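Local coordinates for mannosylglycerate hydrolase MGH1-like glycoside hydrolase domain-containing protein (PDB 4WVA) that hydrolyses mannosylglycerate, a compatible solute of thermophiles, to mannose and glycerate, and also splits glucosylglycerate, as a glycoside hydrolase of family 63, at residues E10-N15 with W410-A415; S36-L41 with V358-A363; V155-W160 with R222-Q227. One frame throughout, in Å; residues are numbered along the deposited sequence. Where two conformers were deposited one is given.

Contact 1. Residues E10-N15 with W410-A415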
loop_
_atom_site.group_PDB
_atom_site.type_symbol
_atom_site.label_atom_id
_atom_site.label_comp_id
_atom_site.label_asym_id
_atom_site.label_seq_id
_atom_site.Cartn_x
_atom_site.Cartn_y
_atom_site.Cartn_z
ATOM N N GLU A 10 17.380 12.774 -36.520
ATOM C CA GLU A 10 18.729 12.894 -37.065
ATOM C C GLU A 10 19.790 12.461 -36.042
ATOM O O GLU A 10 20.729 11.723 -36.384
ATOM C CB GLU A 10 18.982 14.329 -37.541
ATOM C CG GLU A 10 20.375 14.562 -38.082
ATOM C CD GLU A 10 20.685 16.031 -38.300
ATOM O OE1 GLU A 10 19.730 16.845 -38.467
ATOM O OE2 GLU A 10 21.903 16.355 -38.300
ATOM N N VAL A 11 19.629 12.887 -34.792
ATOM C CA VAL A 11 20.578 12.509 -33.733
ATOM C C VAL A 11 20.589 11.001 -33.531
ATOM O O VAL A 11 21.663 10.387 -33.454
ATOM C CB VAL A 11 20.275 13.228 -32.395
ATOM C CG1 VAL A 11 21.125 12.649 -31.259
ATOM C CG2 VAL A 11 20.487 14.727 -32.545
ATOM N N LEU A 12 19.409 10.390 -33.437
ATOM C CA LEU A 12 19.346 8.939 -33.219
ATOM C C LEU A 12 19.958 8.182 -34.385
ATOM O O LEU A 12 20.717 7.238 -34.183
ATOM C CB LEU A 12 17.924 8.472 -32.965
ATOM C CG LEU A 12 17.280 8.941 -31.657
ATOM C CD1 LEU A 12 15.930 8.278 -31.461
ATOM C CD2 LEU A 12 18.196 8.684 -30.459
ATOM N N GLN A 13 19.621 8.591 -35.606
ATOM C CA GLN A 13 20.193 7.924 -36.782
ATOM C C GLN A 13 21.709 8.113 -36.902
ATOM O O GLN A 13 22.410 7.174 -37.277
ATOM C CB GLN A 13 19.468 8.342 -38.053
ATOM C CG GLN A 13 18.005 7.901 -38.105
ATOM C CD GLN A 13 17.782 6.443 -38.457
ATOM O OE1 GLN A 13 18.569 5.560 -38.111
ATOM N NE2 GLN A 13 16.666 6.177 -39.124
ATOM N N ARG A 14 22.208 9.300 -36.559
ATOM C CA ARG A 14 23.659 9.552 -36.528
ATOM C C ARG A 14 24.365 8.694 -35.491
ATOM O O ARG A 14 25.477 8.186 -35.744
ATOM C CB ARG A 14 23.989 11.035 -36.261
ATOM C CG ARG A 14 23.753 11.948 -37.460
ATOM C CD ARG A 14 24.340 13.351 -37.241
ATOM N NE ARG A 14 23.963 13.942 -35.944
ATOM C CZ ARG A 14 24.801 14.359 -34.985
ATOM N NH1 ARG A 14 26.128 14.268 -35.119
ATOM N NH2 ARG A 14 24.307 14.874 -33.856
ATOM N N ASN A 15 23.721 8.506 -34.330
ATOM C CA ASN A 15 24.337 7.730 -33.251
ATOM C C ASN A 15 24.066 6.227 -33.355
ATOM O O ASN A 15 24.596 5.437 -32.574
ATOM C CB ASN A 15 23.862 8.245 -31.881
ATOM C CG ASN A 15 24.336 9.654 -31.568
ATOM O OD1 ASN A 15 23.828 10.288 -30.619
ATOM N ND2 ASN A 15 25.296 10.148 -32.310
ATOM N N TRP A 410 19.652 10.035 -25.362
ATOM C CA TRP A 410 18.379 9.911 -24.643
ATOM C C TRP A 410 17.590 11.223 -24.595
ATOM O O TRP A 410 16.363 11.217 -24.415
ATOM C CB TRP A 410 18.481 9.256 -23.267
ATOM C CG TRP A 410 18.978 10.020 -22.091
ATOM C CD1 TRP A 410 18.765 11.336 -21.748
ATOM C CD2 TRP A 410 19.711 9.442 -21.005
ATOM N NE1 TRP A 410 19.349 11.598 -20.544
ATOM C CE2 TRP A 410 19.936 10.446 -20.064
ATOM C CE3 TRP A 410 20.214 8.163 -20.767
ATOM C CZ2 TRP A 410 20.658 10.222 -18.898
ATOM C CZ3 TRP A 410 20.914 7.930 -19.615
ATOM C CH2 TRP A 410 21.148 8.957 -18.691
ATOM N N SER A 411 18.282 12.331 -24.796
ATOM C CA SER A 411 17.607 13.632 -24.886
ATOM C C SER A 411 16.762 13.665 -26.156
ATOM O O SER A 411 15.575 13.965 -26.103
ATOM C CB SER A 411 18.628 14.775 -24.843
ATOM O OG SER A 411 19.296 14.797 -23.587
ATOM N N ALA A 412 17.374 13.311 -27.282
ATOM C CA ALA A 412 16.650 13.178 -28.544
ATOM C C ALA A 412 15.529 12.156 -28.444
ATOM O O ALA A 412 14.384 12.417 -28.839
ATOM C CB ALA A 412 17.605 12.849 -29.676
ATOM N N ALA A 413 15.836 10.988 -27.883
ATOM C CA ALA A 413 14.853 9.942 -27.777
ATOM C C ALA A 413 13.624 10.363 -27.002
ATOM O O ALA A 413 12.496 10.070 -27.389
ATOM C CB ALA A 413 15.463 8.704 -27.119
ATOM N N LEU A 414 13.853 11.016 -25.876
ATOM C CA LEU A 414 12.742 11.380 -25.012
ATOM C C LEU A 414 12.008 12.613 -25.538
ATOM O O LEU A 414 10.812 12.714 -25.348
ATOM C CB LEU A 414 13.209 11.535 -23.560
ATOM C CG LEU A 414 13.602 10.206 -22.900
ATOM C CD1 LEU A 414 14.230 10.423 -21.528
ATOM C CD2 LEU A 414 12.407 9.273 -22.768
ATOM N N ALA A 415 12.684 13.495 -26.273
ATOM C CA ALA A 415 11.966 14.540 -27.029
ATOM C C ALA A 415 10.918 13.906 -27.940
ATOM O O ALA A 415 9.776 14.351 -27.984
ATOM C CB ALA A 415 12.937 15.374 -27.857
#
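Between the two segments no ring or amide takes part: Val11 and Leu12 meet Ala412 and Ala413 in a wholly aliphatic interface, and the side chain of Trp410 leaves the backbone away from helix 10-15, its indole taking no part in the contact. The backbones come closest at Val11 and Ala412. There the methyl of Ala412 stands 3.8 Å from Val11 CB and also touches Val11 CG1, resting against the root of the valine. Leu12 reaches further along the opposing helix. With chi1 at -67° its CG lies opposite the carbonyl carbon, and the isobutyl group forks over Ala413: CD1 is 4.2 Å from Ala413 CA, while CD2 approaches the CB atoms of both alanines, at 4.3 Å each. Small alanines suit one side because the branched residues opposite supply the bulk, allowing the axes to pass within 9.0 Å at 136°, about midway between perpendicular and antiparallel. All four residues are buried and no hydrogen bond crosses between the segments. The neighbours complete the setting: Val11 also touches Phe391 and Leu12 touches Trp43 of helix 33-43, while on helix 409-418 Trp410 meets Trp34 edge-to-face and Leu414 touches Ile356 and Asn357 of helix 356-368.

Contact 2. Residues S36-L41 with V358-A363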
loop_
_atom_site.group_PDB
_atom_site.type_symbol
_atom_site.label_atom_id
_atom_site.label_comp_id
_atom_site.label_asym_id
_atom_site.label_seq_id
_atom_site.Cartn_x
_atom_site.Cartn_y
_atom_site.Cartn_z
ATOM N N SER A 36 20.307 2.729 -23.332
ATOM C CA SER A 36 19.641 1.983 -24.398
ATOM C C SER A 36 18.157 1.851 -24.103
ATOM O O SER A 36 17.342 1.873 -25.010
ATOM C CB SER A 36 20.291 0.618 -24.634
ATOM O OG SER A 36 21.375 0.734 -25.544
ATOM N N ALA A 37 17.801 1.742 -22.822
ATOM C CA ALA A 37 16.414 1.562 -22.456
ATOM C C ALA A 37 15.640 2.827 -22.812
ATOM O O ALA A 37 14.597 2.743 -23.452
ATOM C CB ALA A 37 16.280 1.239 -20.983
ATOM N N PHE A 38 16.153 3.990 -22.422
ATOM C CA PHE A 38 15.461 5.258 -22.771
ATOM C C PHE A 38 15.463 5.454 -24.288
ATOM O O PHE A 38 14.477 5.917 -24.853
ATOM C CB PHE A 38 16.068 6.488 -22.094
ATOM C CG PHE A 38 15.986 6.461 -20.595
ATOM C CD1 PHE A 38 14.758 6.581 -19.944
ATOM C CD2 PHE A 38 17.129 6.312 -19.823
ATOM C CE1 PHE A 38 14.684 6.548 -18.569
ATOM C CE2 PHE A 38 17.052 6.269 -18.438
ATOM C CZ PHE A 38 15.823 6.392 -17.807
ATOM N N ILE A 39 16.583 5.152 -24.937
ATOM C CA ILE A 39 16.705 5.354 -26.379
ATOM C C ILE A 39 15.685 4.536 -27.153
ATOM O O ILE A 39 15.118 5.030 -28.118
ATOM C CB ILE A 39 18.151 5.088 -26.855
ATOM C CG1 ILE A 39 19.095 6.155 -26.290
ATOM C CG2 ILE A 39 18.229 4.960 -28.378
ATOM C CD1 ILE A 39 20.559 5.745 -26.339
ATOM N N ALA A 40 15.443 3.292 -26.730
ATOM C CA ALA A 40 14.423 2.447 -27.356
ATOM C C ALA A 40 13.049 3.110 -27.426
ATOM O O ALA A 40 12.331 2.955 -28.414
ATOM C CB ALA A 40 14.350 1.084 -26.658
ATOM N N LEU A 41 12.681 3.881 -26.400
ATOM C CA LEU A 41 11.424 4.644 -26.432
ATOM C C LEU A 41 11.398 5.653 -27.576
ATOM O O LEU A 41 10.350 5.849 -28.219
ATOM C CB LEU A 41 11.185 5.346 -25.095
ATOM C CG LEU A 41 10.935 4.428 -23.890
ATOM C CD1 LEU A 41 10.873 5.217 -22.579
ATOM C CD2 LEU A 41 9.672 3.605 -24.096
ATOM N N VAL A 358 15.599 12.147 -16.219
ATOM C CA VAL A 358 15.058 12.315 -14.869
ATOM C C VAL A 358 13.827 13.236 -14.901
ATOM O O VAL A 358 12.823 12.952 -14.229
ATOM C CB VAL A 358 16.136 12.794 -13.872
ATOM C CG1 VAL A 358 15.527 13.044 -12.501
ATOM C CG2 VAL A 358 17.242 11.746 -13.788
ATOM N N ASN A 359 13.859 14.316 -15.686
ATOM C CA ASN A 359 12.641 15.120 -15.855
ATOM C C ASN A 359 11.479 14.236 -16.302
ATOM O O ASN A 359 10.343 14.373 -15.823
ATOM C CB ASN A 359 12.807 16.231 -16.907
ATOM C CG ASN A 359 13.282 17.555 -16.331
ATOM O OD1 ASN A 359 12.803 18.664 -16.740
ATOM N ND2 ASN A 359 14.186 17.491 -15.426
ATOM N N TRP A 360 11.757 13.354 -17.269
ATOM C CA TRP A 360 10.737 12.455 -17.803
ATOM C C TRP A 360 10.202 11.471 -16.740
ATOM O O TRP A 360 8.974 11.373 -16.549
ATOM C CB TRP A 360 11.252 11.739 -19.052
ATOM C CG TRP A 360 10.236 10.773 -19.581
ATOM C CD1 TRP A 360 9.087 11.075 -20.268
ATOM C CD2 TRP A 360 10.254 9.360 -19.421
ATOM N NE1 TRP A 360 8.396 9.921 -20.545
ATOM C CE2 TRP A 360 9.086 8.857 -20.033
ATOM C CE3 TRP A 360 11.150 8.460 -18.826
ATOM C CZ2 TRP A 360 8.788 7.500 -20.061
ATOM C CZ3 TRP A 360 10.854 7.107 -18.859
ATOM C CH2 TRP A 360 9.678 6.641 -19.472
ATOM N N MET A 361 11.093 10.777 -16.024
ATOM C CA MET A 361 10.621 9.806 -15.026
ATOM C C MET A 361 9.848 10.498 -13.908
ATOM O O MET A 361 8.835 9.986 -13.431
ATOM C CB MET A 361 11.756 9.000 -14.418
ATOM C CG MET A 361 12.376 8.011 -15.377
ATOM S SD MET A 361 13.699 7.015 -14.656
ATOM C CE MET A 361 15.038 8.188 -14.598
ATOM N N VAL A 362 10.332 11.653 -13.475
ATOM C CA VAL A 362 9.680 12.385 -12.385
ATOM C C VAL A 362 8.340 12.991 -12.831
ATOM O O VAL A 362 7.389 12.976 -12.068
ATOM C CB VAL A 362 10.634 13.426 -11.767
ATOM C CG1 VAL A 362 9.938 14.249 -10.699
ATOM C CG2 VAL A 362 11.833 12.716 -11.187
ATOM N N ALA A 363 8.264 13.502 -14.061
ATOM C CA ALA A 363 6.977 13.951 -14.617
ATOM C C ALA A 363 5.971 12.809 -14.694
ATOM O O ALA A 363 4.810 12.980 -14.329
ATOM C CB ALA A 363 7.170 14.555 -15.999
#
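Phe38 and Leu41, one helical turn apart, meet Trp360 and Met361 through side chains alone. The Phe38 ring is in two of the three residue contacts. Trp360 CZ3 lies near the plane of that ring, 3.9 Å from Phe38 CE1, and the two rings are inclined to each other. The other is a Met-aromatic contact: Met361 SD sits at the ring edge, 5.1 Å from the centroid of the Phe38 ring and 85° off its normal, while Met361 CE touches Phe38 CZ at 3.8 Å. The methionine chain runs extended through chi2 and then bends at chi3 (-75°), which brings the methyl up to CZ. Leu41 adds a second hold on the indole, its CD1 lying 3.6 Å from Trp360 CH2. These long side chains are needed because the two helix axes stay 12.8 Å apart, crossing at 74°. A leucine in place of Phe38 would probably leave the thioether of Met361 without its aromatic partner and open a gap beside the six-membered ring of Trp360. Further out, Trp410 packs edge-to-face with Phe38 and Trp418 does so with Trp360, both from helix 409-418, while Val110 and Tyr113 of helix 107-117 back Leu41. Such an apolar, aromatic-rich core between helices belongs to the (alpha/alpha)6 barrel of this family; helix 33-43 also carries Trp34 and Asp35, which probably bind substrate.

Contact 3. Residues V155-W160 with R222-Q227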
loop_
_atom_site.group_PDB
_atom_site.type_symbol
_atom_site.label_atom_id
_atom_site.label_comp_id
_atom_site.label_asym_id
_atom_site.label_seq_id
_atom_site.Cartn_x
_atom_site.Cartn_y
_atom_site.Cartn_z
ATOM N N VAL A 155 21.980 -3.153 -3.204
ATOM C CA VAL A 155 23.149 -2.331 -2.963
ATOM C C VAL A 155 23.924 -2.074 -4.268
ATOM O O VAL A 155 24.096 -3.018 -5.067
ATOM C CB VAL A 155 24.077 -3.108 -2.009
ATOM C CG1 VAL A 155 25.364 -2.347 -1.729
ATOM C CG2 VAL A 155 23.334 -3.418 -0.718
ATOM N N ILE A 156 24.392 -0.849 -4.463
ATOM C CA ILE A 156 25.395 -0.554 -5.486
ATOM C C ILE A 156 26.763 -0.486 -4.812
ATOM O O ILE A 156 26.904 0.014 -3.685
ATOM C CB ILE A 156 25.096 0.713 -6.311
ATOM C CG1 ILE A 156 24.963 1.972 -5.450
ATOM C CG2 ILE A 156 23.858 0.491 -7.184
ATOM C CD1 ILE A 156 24.985 3.271 -6.232
ATOM N N VAL A 157 27.771 -1.004 -5.517
ATOM C CA VAL A 157 29.147 -1.004 -5.037
ATOM C C VAL A 157 30.033 -0.006 -5.779
ATOM O O VAL A 157 31.212 0.143 -5.442
ATOM C CB VAL A 157 29.735 -2.430 -5.087
ATOM C CG1 VAL A 157 28.927 -3.348 -4.159
ATOM C CG2 VAL A 157 29.753 -2.980 -6.508
ATOM N N HIS A 158 29.462 0.712 -6.749
ATOM C CA HIS A 158 30.203 1.711 -7.478
ATOM C C HIS A 158 29.248 2.850 -7.808
ATOM O O HIS A 158 28.144 2.560 -8.257
ATOM C CB HIS A 158 30.765 1.096 -8.766
ATOM C CG HIS A 158 31.897 1.881 -9.346
ATOM N ND1 HIS A 158 31.736 3.162 -9.814
ATOM C CD2 HIS A 158 33.212 1.590 -9.486
ATOM C CE1 HIS A 158 32.907 3.640 -10.212
ATOM N NE2 HIS A 158 33.816 2.693 -10.038
ATOM N N PRO A 159 29.666 4.111 -7.627
ATOM C CA PRO A 159 28.786 5.239 -7.984
ATOM C C PRO A 159 28.308 5.200 -9.452
ATOM O O PRO A 159 27.211 5.688 -9.764
ATOM C CB PRO A 159 29.650 6.474 -7.701
ATOM C CG PRO A 159 31.059 5.963 -7.655
ATOM C CD PRO A 159 30.953 4.588 -7.080
ATOM N N TRP A 160 29.108 4.631 -10.350
ATOM C CA TRP A 160 28.702 4.459 -11.755
ATOM C C TRP A 160 27.392 3.686 -11.885
ATOM O O TRP A 160 26.632 3.919 -12.834
ATOM C CB TRP A 160 29.782 3.760 -12.604
ATOM C CG TRP A 160 30.896 4.681 -13.077
ATOM C CD1 TRP A 160 30.781 5.998 -13.345
ATOM C CD2 TRP A 160 32.255 4.323 -13.404
ATOM N NE1 TRP A 160 31.985 6.507 -13.796
ATOM C CE2 TRP A 160 32.906 5.498 -13.825
ATOM C CE3 TRP A 160 32.985 3.128 -13.354
ATOM C CZ2 TRP A 160 34.254 5.514 -14.204
ATOM C CZ3 TRP A 160 34.329 3.152 -13.712
ATOM C CH2 TRP A 160 34.939 4.333 -14.138
ATOM N N ARG A 222 30.307 -12.426 -3.880
ATOM C CA ARG A 222 30.468 -12.560 -2.424
ATOM C C ARG A 222 31.595 -11.679 -1.877
ATOM O O ARG A 222 31.441 -11.005 -0.851
ATOM C CB ARG A 222 30.697 -14.034 -2.037
ATOM C CG ARG A 222 31.074 -14.259 -0.575
ATOM C CD ARG A 222 30.749 -15.668 -0.089
ATOM N NE ARG A 222 31.305 -16.716 -0.952
ATOM C CZ ARG A 222 30.627 -17.398 -1.881
ATOM N NH1 ARG A 222 29.334 -17.172 -2.108
ATOM N NH2 ARG A 222 31.254 -18.326 -2.598
ATOM N N GLU A 223 32.734 -11.677 -2.559
ATOM C CA GLU A 223 33.878 -10.924 -2.071
ATOM C C GLU A 223 33.733 -9.443 -2.367
ATOM O O GLU A 223 34.171 -8.615 -1.587
ATOM C CB GLU A 223 35.187 -11.486 -2.638
ATOM C CG GLU A 223 35.563 -12.841 -2.043
ATOM C CD GLU A 223 35.668 -12.815 -0.526
ATOM O OE1 GLU A 223 35.967 -11.748 0.046
ATOM O OE2 GLU A 223 35.449 -13.870 0.104
ATOM N N ILE A 224 33.117 -9.115 -3.491
ATOM C CA ILE A 224 32.793 -7.718 -3.783
ATOM C C ILE A 224 31.897 -7.134 -2.667
ATOM O O ILE A 224 32.178 -6.043 -2.170
ATOM C CB ILE A 224 32.198 -7.557 -5.197
ATOM C CG1 ILE A 224 33.344 -7.612 -6.224
ATOM C CG2 ILE A 224 31.442 -6.233 -5.345
ATOM C CD1 ILE A 224 32.901 -7.788 -7.659
ATOM N N TYR A 225 30.859 -7.863 -2.253
ATOM C CA TYR A 225 29.949 -7.351 -1.204
ATOM C C TYR A 225 30.686 -7.175 0.121
ATOM O O TYR A 225 30.529 -6.165 0.823
ATOM C CB TYR A 225 28.702 -8.242 -1.022
ATOM C CG TYR A 225 27.631 -7.534 -0.219
ATOM C CD1 TYR A 225 27.722 -7.435 1.171
ATOM C CD2 TYR A 225 26.562 -6.909 -0.851
ATOM C CE1 TYR A 225 26.770 -6.756 1.907
ATOM C CE2 TYR A 225 25.599 -6.229 -0.115
ATOM C CZ TYR A 225 25.707 -6.149 1.255
ATOM O OH TYR A 225 24.756 -5.453 1.978
ATOM N N ARG A 226 31.509 -8.154 0.469
ATOM C CA ARG A 226 32.206 -8.092 1.740
ATOM C C ARG A 226 33.311 -7.050 1.742
ATOM O O ARG A 226 33.508 -6.372 2.745
ATOM C CB ARG A 226 32.738 -9.474 2.138
ATOM C CG ARG A 226 31.639 -10.496 2.447
ATOM C CD ARG A 226 30.431 -9.892 3.176
ATOM N NE ARG A 226 29.418 -10.891 3.537
ATOM C CZ ARG A 226 29.322 -11.511 4.715
ATOM N NH1 ARG A 226 30.181 -11.263 5.700
ATOM N NH2 ARG A 226 28.349 -12.396 4.912
ATOM N N GLN A 227 34.006 -6.895 0.618
ATOM C CA GLN A 227 35.208 -6.069 0.602
ATOM C C GLN A 227 35.012 -4.667 0.033
ATOM O O GLN A 227 35.848 -3.799 0.260
ATOM C CB GLN A 227 36.333 -6.783 -0.147
ATOM C CG GLN A 227 36.729 -8.115 0.474
ATOM C CD GLN A 227 38.011 -8.655 -0.134
ATOM O OE1 GLN A 227 38.991 -7.920 -0.279
ATOM N NE2 GLN A 227 38.000 -9.926 -0.530
#
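Val155 and Val157, on an irregular chain, face Tyr225 and Ile224 of helix 222-227, the CA atoms of Val157 and Tyr225 coming within 7.5 Å; the chain is extended at Val155 and Ile156 but turns at Val157. Val155 and Val157 both direct their side chains toward the helix. Val157 places CG2 in the cramped site between its own backbone N and carbonyl carbon (chi1 -62°), and Val157 CG2 meets Ile224 CG2 at 3.8 Å. The other methyl of this valine is close behind. Beta-branched residues suit both sides, since their methyls sit close to the backbone and fill a short gap. Val155 was modelled in two conformers; in one of them CG2 comes to the edge of the Tyr225 phenol, near the ring plane and 3.7 Å from CE2. The tyrosine has its ring swung opposite the backbone N (chi1 -165°), which carries the phenol toward Val155. Its hydroxyl is hydrogen-bonded to Gln256 of the second subunit, so one residue serves both the buried packing and the assembly. Within the helix, Gln227 NE2 donates to Glu223 OE1 at 2.8 Å, one turn back, on the anti side and tilted well out of the carboxylate plane. In the loop, Trp160 N points at His158 ND1 (3.1 Å, 163°) almost in the imidazole plane, and His158 NE2 bonds Tyr207 O; held at both nitrogens, the imidazole has its rotation fixed. The loop thus braced between helices 201-216 and 221-227 belongs to the long connection after helix 121-146 in the (alpha/alpha)6-barrel enzyme, and it leads to Gly163, a probable substrate-binding residue, and Asp165, the probable proton donor.

Contacts 1 and 2 are neighbours, their centres 12 Å apart, and they touch directly: Ala413 CB lies 3.6 Å from Ile39 CA, and Leu414 packs on Trp360. Helix 409-418 therefore bridges helices 4-15, 33-43 and 356-368, tying both chain ends into one apolar core. Contact 3 lies about 33 Å from contact 1 and 26 Å from contact 2, centre to centre, and on the opposite side of the chain's centre from contact 1. In sequence the three are concentric: contact 1 spans nearly the whole chain, contact 2 falls within that span, and contact 3 within both. Two thus join early to late helices, while the third fastens a mid-chain loop.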